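PDB 2CAY: vacuolar protein sorting protein 36 from Saccharomyces cerevisiae, which probably binds membrane lipids through its N-terminal PH (GLUE) domain and, as part of ESCRT-II, takes part in sorting proteins into multivesicular bodies. Local coordinates for residues I55-S59 against Q60-Y64; R130-E133 against N134-E138. All blocks are in the same frame, centred on the assembly; numbering follows the deposited sequence.

Two local contacts lie in series along the chain, neither nested nor crossed. Contact 1 comes first. It closes the tight turn at Ser59 and Gln60 that joins strands 53-58 and 61-66, two neighbours within one of the two antiparallel sheets. The chain then adds strand 75-78 to the same sheet and strands 82-88, 97-102 and 112-116 to the other, before helix 122-137. Contact 2 covers residues 130-138, the end of that helix and the last modelled residue. The centres of the two contacts are about 14 Å apart, yet they touch. Leu57 packs on Ala131, and the backbone oxygen of Ser59 meets the side chain of Ile135. The hairpin and the C-terminal helix are thus packed together.

Contact 1 of 2, residues I55-S59 against Q60-Y64; sequences IFLTS and QRIIY
Phe56 and Ile63 hold the two strands together with a pair of backbone hydrogen bonds. Phe56 N gives to Ile63 O and Ile63 N gives to Phe56 O, both at 2.8 Å. A third bond runs from Thr58 N to Arg61 O at 2.9 Å and is nearly straight, with 173° at the hydrogen. Leu57-Ile62, between these rungs, and Ile55-Tyr64, beyond Phe56-Ile63, are non-hydrogen-bonded pairs.

The hydroxyl of Thr58 grips the turn. With chi1 at 77°, OG1 lies between its own backbone N and carbonyl carbon. There it accepts from Gln60 N at 3.0 Å and from Arg61 N at 2.9 Å. Glu29 also hydrogen-bonds OG1 and forms a salt bridge with Arg61 NE. A valine here would probably leave the amides of Gln60 and Arg61 without this acceptor and Glu29 without its hydroxyl partner.

This is an antiparallel beta hairpin in one of the two sheets of a PH domain. One face carries Ile55, Leu57, Ile62 and Tyr64. Helix 122-137 packs on Ile55 and Leu57 of this face, through Phe124, Ala127 and Thr128.

Apolar contacts lie on both faces. With CG1 anti to the backbone N (chi1 -160°), Ile55 carries CD1 across to Ile62 CG2 at 3.7 Å. The same CD1 touches Tyr64 CB, near the plane of the ring beyond its edge. Leu57 CD1 meets the other branch of Ile62, at CG1. On the opposite face Phe56 CB and Ile63 CB meet. Ile63 CD1 touches Thr58 CG2 and lies 3.7 Å above the Arg61 guanidinium plane, offset toward its rim.

One water bridges the side chains of Ser59 and Gln60, 2.9 Å from Ser59 OG and accepting from Gln60 NE2. Ser59 OG is also bonded to Lys30 N, and Gln60 OE1 to Arg26 NH2.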
loop_
_atom_site.group_PDB
_atom_site.type_symbol
_atom_site.label_atom_id
_atom_site.label_comp_id
_atom_site.label_asym_id
_atom_site.label_seq_id
_atom_site.Cartn_x
_atom_site.Cartn_y
_atom_site.Cartn_z
ATOM N N ILE A 55 -17.595 10.015 14.008
ATOM C CA ILE A 55 -16.439 10.846 13.793
ATOM C C ILE A 55 -16.917 12.134 13.123
ATOM O O ILE A 55 -17.725 12.080 12.185
ATOM C CB ILE A 55 -15.298 10.070 13.001
ATOM C CG1 ILE A 55 -13.928 10.732 13.186
ATOM C CG2 ILE A 55 -15.635 9.912 11.517
ATOM C CD1 ILE A 55 -13.280 10.437 14.563
ATOM N N PHE A 56 -16.477 13.279 13.648
ATOM C CA PHE A 56 -16.856 14.600 13.117
ATOM C C PHE A 56 -15.606 15.295 12.626
ATOM O O PHE A 56 -14.593 15.350 13.350
ATOM C CB PHE A 56 -17.435 15.527 14.213
ATOM C CG PHE A 56 -18.795 15.160 14.709
ATOM C CD1 PHE A 56 -19.012 13.970 15.405
ATOM C CD2 PHE A 56 -19.863 16.024 14.523
ATOM C CE1 PHE A 56 -20.300 13.636 15.896
ATOM C CE2 PHE A 56 -21.152 15.700 15.006
ATOM C CZ PHE A 56 -21.361 14.513 15.693
ATOM N N LEU A 57 -15.675 15.867 11.437
ATOM C CA LEU A 57 -14.656 16.769 10.976
ATOM C C LEU A 57 -15.203 18.186 11.109
ATOM O O LEU A 57 -16.320 18.488 10.616
ATOM C CB LEU A 57 -14.293 16.493 9.500
ATOM C CG LEU A 57 -13.322 17.519 8.870
ATOM C CD1 LEU A 57 -11.893 17.233 9.389
ATOM C CD2 LEU A 57 -13.362 17.321 7.340
ATOM N N THR A 58 -14.420 19.055 11.742
ATOM C CA THR A 58 -14.748 20.469 11.780
ATOM C C THR A 58 -13.648 21.224 11.079
ATOM O O THR A 58 -12.596 20.661 10.702
ATOM C CB THR A 58 -14.933 21.037 13.238
ATOM O OG1 THR A 58 -13.651 21.230 13.837
ATOM C CG2 THR A 58 -15.808 20.151 14.137
ATOM N N SER A 59 -13.885 22.519 10.906
ATOM C CA SER A 59 -12.904 23.453 10.437
ATOM C C SER A 59 -11.576 23.447 11.253
ATOM O O SER A 59 -10.561 23.864 10.742
ATOM C CB SER A 59 -13.508 24.896 10.439
ATOM O OG SER A 59 -14.231 25.192 11.639
ATOM N N GLN A 60 -11.599 22.971 12.493
ATOM C CA GLN A 60 -10.430 23.027 13.365
ATOM C C GLN A 60 -9.952 21.677 13.852
ATOM O O GLN A 60 -8.802 21.557 14.248
ATOM C CB GLN A 60 -10.762 23.846 14.625
ATOM C CG GLN A 60 -11.153 25.299 14.329
ATOM C CD GLN A 60 -11.443 26.070 15.600
ATOM O OE1 GLN A 60 -11.004 25.687 16.675
ATOM N NE2 GLN A 60 -12.191 27.166 15.477
ATOM N N ARG A 61 -10.851 20.700 13.916
ATOM C CA ARG A 61 -10.588 19.451 14.673
ATOM C C ARG A 61 -11.149 18.209 13.992
ATOM O O ARG A 61 -12.076 18.301 13.188
ATOM C CB ARG A 61 -11.192 19.527 16.088
ATOM C CG ARG A 61 -10.489 20.570 17.000
ATOM C CD ARG A 61 -10.949 20.455 18.450
ATOM N NE ARG A 61 -12.308 20.960 18.630
ATOM C CZ ARG A 61 -12.979 20.878 19.781
ATOM N NH1 ARG A 61 -12.432 20.295 20.846
ATOM N NH2 ARG A 61 -14.212 21.373 19.869
ATOM N N ILE A 62 -10.623 17.048 14.382
ATOM C CA ILE A 62 -11.313 15.781 14.207
ATOM C C ILE A 62 -11.785 15.357 15.586
ATOM O O ILE A 62 -11.000 15.355 16.554
ATOM C CB ILE A 62 -10.376 14.684 13.589
ATOM C CG1 ILE A 62 -10.048 15.023 12.128
ATOM C CG2 ILE A 62 -11.032 13.299 13.719
ATOM C CD1 ILE A 62 -8.664 14.410 11.593
ATOM N N ILE A 63 -13.053 14.993 15.689
ATOM C CA ILE A 63 -13.659 14.693 16.968
ATOM C C ILE A 63 -14.286 13.328 16.975
ATOM O O ILE A 63 -15.075 12.992 16.108
ATOM C CB ILE A 63 -14.724 15.753 17.332
ATOM C CG1 ILE A 63 -14.074 17.150 17.514
ATOM C CG2 ILE A 63 -15.553 15.296 18.586
ATOM C CD1 ILE A 63 -15.115 18.290 17.538
ATOM N N TYR A 64 -13.928 12.520 17.960
ATOM C CA TYR A 64 -14.544 11.207 18.144
ATOM C C TYR A 64 -15.588 11.273 19.252
ATOM O O TYR A 64 -15.241 11.619 20.394
ATOM C CB TYR A 64 -13.459 10.162 18.459
ATOM C CG TYR A 64 -13.991 8.830 18.935
ATOM C CD1 TYR A 64 -14.285 7.789 18.023
ATOM C CD2 TYR A 64 -14.221 8.606 20.297
ATOM C CE1 TYR A 64 -14.796 6.580 18.470
ATOM C CE2 TYR A 64 -14.732 7.397 20.748
ATOM C CZ TYR A 64 -15.011 6.398 19.827
ATOM O OH TYR A 64 -15.513 5.213 20.279
HETATM O O HOH W 1 -12.893 27.658 12.345
#

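Contact 2 of 2, residues R130-E133 against N134-E138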
loop_
_atom_site.group_PDB
_atom_site.type_symbol
_atom_site.label_atom_id
_atom_site.label_comp_id
_atom_site.label_asym_id
_atom_site.label_seq_id
_atom_site.Cartn_x
_atom_site.Cartn_y
_atom_site.Cartn_z
ATOM N N ARG A 130 -8.898 18.026 2.538
ATOM C CA ARG A 130 -9.158 19.408 2.140
ATOM C C ARG A 130 -9.039 20.360 3.330
ATOM O O ARG A 130 -8.436 21.414 3.181
ATOM C CB ARG A 130 -10.534 19.545 1.477
ATOM C CG ARG A 130 -10.840 20.948 0.929
ATOM C CD ARG A 130 -12.092 20.972 0.040
ATOM N NE ARG A 130 -11.798 20.323 -1.238
ATOM C CZ ARG A 130 -11.752 20.929 -2.422
ATOM N NH1 ARG A 130 -12.054 22.224 -2.551
ATOM N NH2 ARG A 130 -11.431 20.216 -3.493
ATOM N N ALA A 131 -9.593 19.966 4.483
ATOM C CA ALA A 131 -9.608 20.775 5.706
ATOM C C ALA A 131 -8.170 20.946 6.219
ATOM O O ALA A 131 -7.746 22.074 6.543
ATOM C CB ALA A 131 -10.512 20.149 6.763
ATOM N N LEU A 132 -7.399 19.845 6.212
ATOM C CA LEU A 132 -5.966 19.919 6.499
ATOM C C LEU A 132 -5.211 20.845 5.542
ATOM O O LEU A 132 -4.465 21.733 5.977
ATOM C CB LEU A 132 -5.317 18.508 6.505
ATOM C CG LEU A 132 -3.816 18.521 6.831
ATOM C CD1 LEU A 132 -3.532 19.215 8.175
ATOM C CD2 LEU A 132 -3.271 17.110 6.825
ATOM N N GLU A 133 -5.369 20.645 4.238
ATOM C CA GLU A 133 -4.697 21.511 3.282
ATOM C C GLU A 133 -5.007 23.025 3.489
ATOM O O GLU A 133 -4.087 23.854 3.362
ATOM C CB GLU A 133 -4.946 21.059 1.831
ATOM C CG GLU A 133 -4.007 21.744 0.799
ATOM C CD GLU A 133 -2.578 21.156 0.740
ATOM O OE1 GLU A 133 -2.140 20.393 1.644
ATOM O OE2 GLU A 133 -1.876 21.476 -0.240
ATOM N N ASN A 134 -6.250 23.379 3.860
ATOM C CA ASN A 134 -6.603 24.786 4.116
ATOM C C ASN A 134 -5.750 25.349 5.262
ATOM O O ASN A 134 -5.353 26.513 5.237
ATOM C CB ASN A 134 -8.091 24.972 4.491
ATOM C CG ASN A 134 -9.051 24.714 3.320
ATOM O OD1 ASN A 134 -8.653 24.703 2.159
ATOM N ND2 ASN A 134 -10.313 24.475 3.639
ATOM N N ILE A 135 -5.527 24.537 6.288
ATOM C CA ILE A 135 -4.721 24.979 7.428
ATOM C C ILE A 135 -3.243 25.080 7.038
ATOM O O ILE A 135 -2.596 26.084 7.349
ATOM C CB ILE A 135 -4.936 24.078 8.619
ATOM C CG1 ILE A 135 -6.326 24.361 9.182
ATOM C CG2 ILE A 135 -3.837 24.291 9.671
ATOM C CD1 ILE A 135 -6.920 23.218 9.846
ATOM N N LEU A 136 -2.724 24.067 6.338
ATOM C CA LEU A 136 -1.304 24.034 5.965
ATOM C C LEU A 136 -0.886 25.187 5.085
ATOM O O LEU A 136 0.178 25.768 5.304
ATOM C CB LEU A 136 -0.898 22.696 5.310
ATOM C CG LEU A 136 -0.833 21.502 6.273
ATOM C CD1 LEU A 136 -0.526 20.181 5.516
ATOM C CD2 LEU A 136 0.192 21.733 7.393
ATOM N N THR A 137 -1.719 25.515 4.093
ATOM C CA THR A 137 -1.380 26.538 3.098
ATOM C C THR A 137 -1.702 27.935 3.630
ATOM O O THR A 137 -1.229 28.941 3.087
ATOM C CB THR A 137 -2.086 26.292 1.767
ATOM O OG1 THR A 137 -3.495 26.247 1.994
ATOM C CG2 THR A 137 -1.608 24.967 1.127
ATOM N N GLU A 138 -2.581 27.951 4.633
ATOM C CA GLU A 138 -2.652 28.892 5.778
ATOM C C GLU A 138 -3.896 29.743 5.944
ATOM O O GLU A 138 -4.405 29.841 7.068
ATOM C CB GLU A 138 -1.337 29.645 6.154
ATOM C CG GLU A 138 -0.697 30.583 5.144
ATOM C CD GLU A 138 -1.397 31.925 5.016
ATOM O OE1 GLU A 138 -0.736 32.898 4.569
ATOM O OE2 GLU A 138 -2.599 32.020 5.343
#
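Leu132 with Leu136 and Glu133 with Thr137 are i to i+4 pairs in the last turns of helix 122-137, the C-terminal alpha-helix of the PH fold. The backbone bonds are those of an alpha-helix. Asn134 N gives to Arg130 O at 3.0 Å and Leu136 N to Leu132 O at 2.9 Å. The bond from Ile135 N to Ala131 O is weak, at 3.3 Å.

One side of the helix is apolar and faces the rest of the domain. Leu132 and Leu136 meet obliquely, with Leu132 CG 3.9 Å from Leu136 CD1. Leu132 also packs on Leu82 and Val85 of strand 82-88, and Ala131 and Ile135 on Leu79.

Another side meets the second subunit. The Glu133 chain is bent at chi2 (78°), and its carboxylate hydrogen-bonds Ser107 OG and Ser108 N of that subunit. Thr137 comes across this side chain at about a right angle, with CG2 3.8 Å from Glu133 OE2. Leu136 and Thr137 also pack on Ser108 and Ser106 of the second subunit.

The Glu133 carbonyl takes two bonds from Thr137, which reach it from opposite faces of its plane. Thr137 N lies 3.0 Å from Glu133 O, and Thr137 OG1, turned back by a chi1 of 57°, donates to Glu133 O at 2.8 Å.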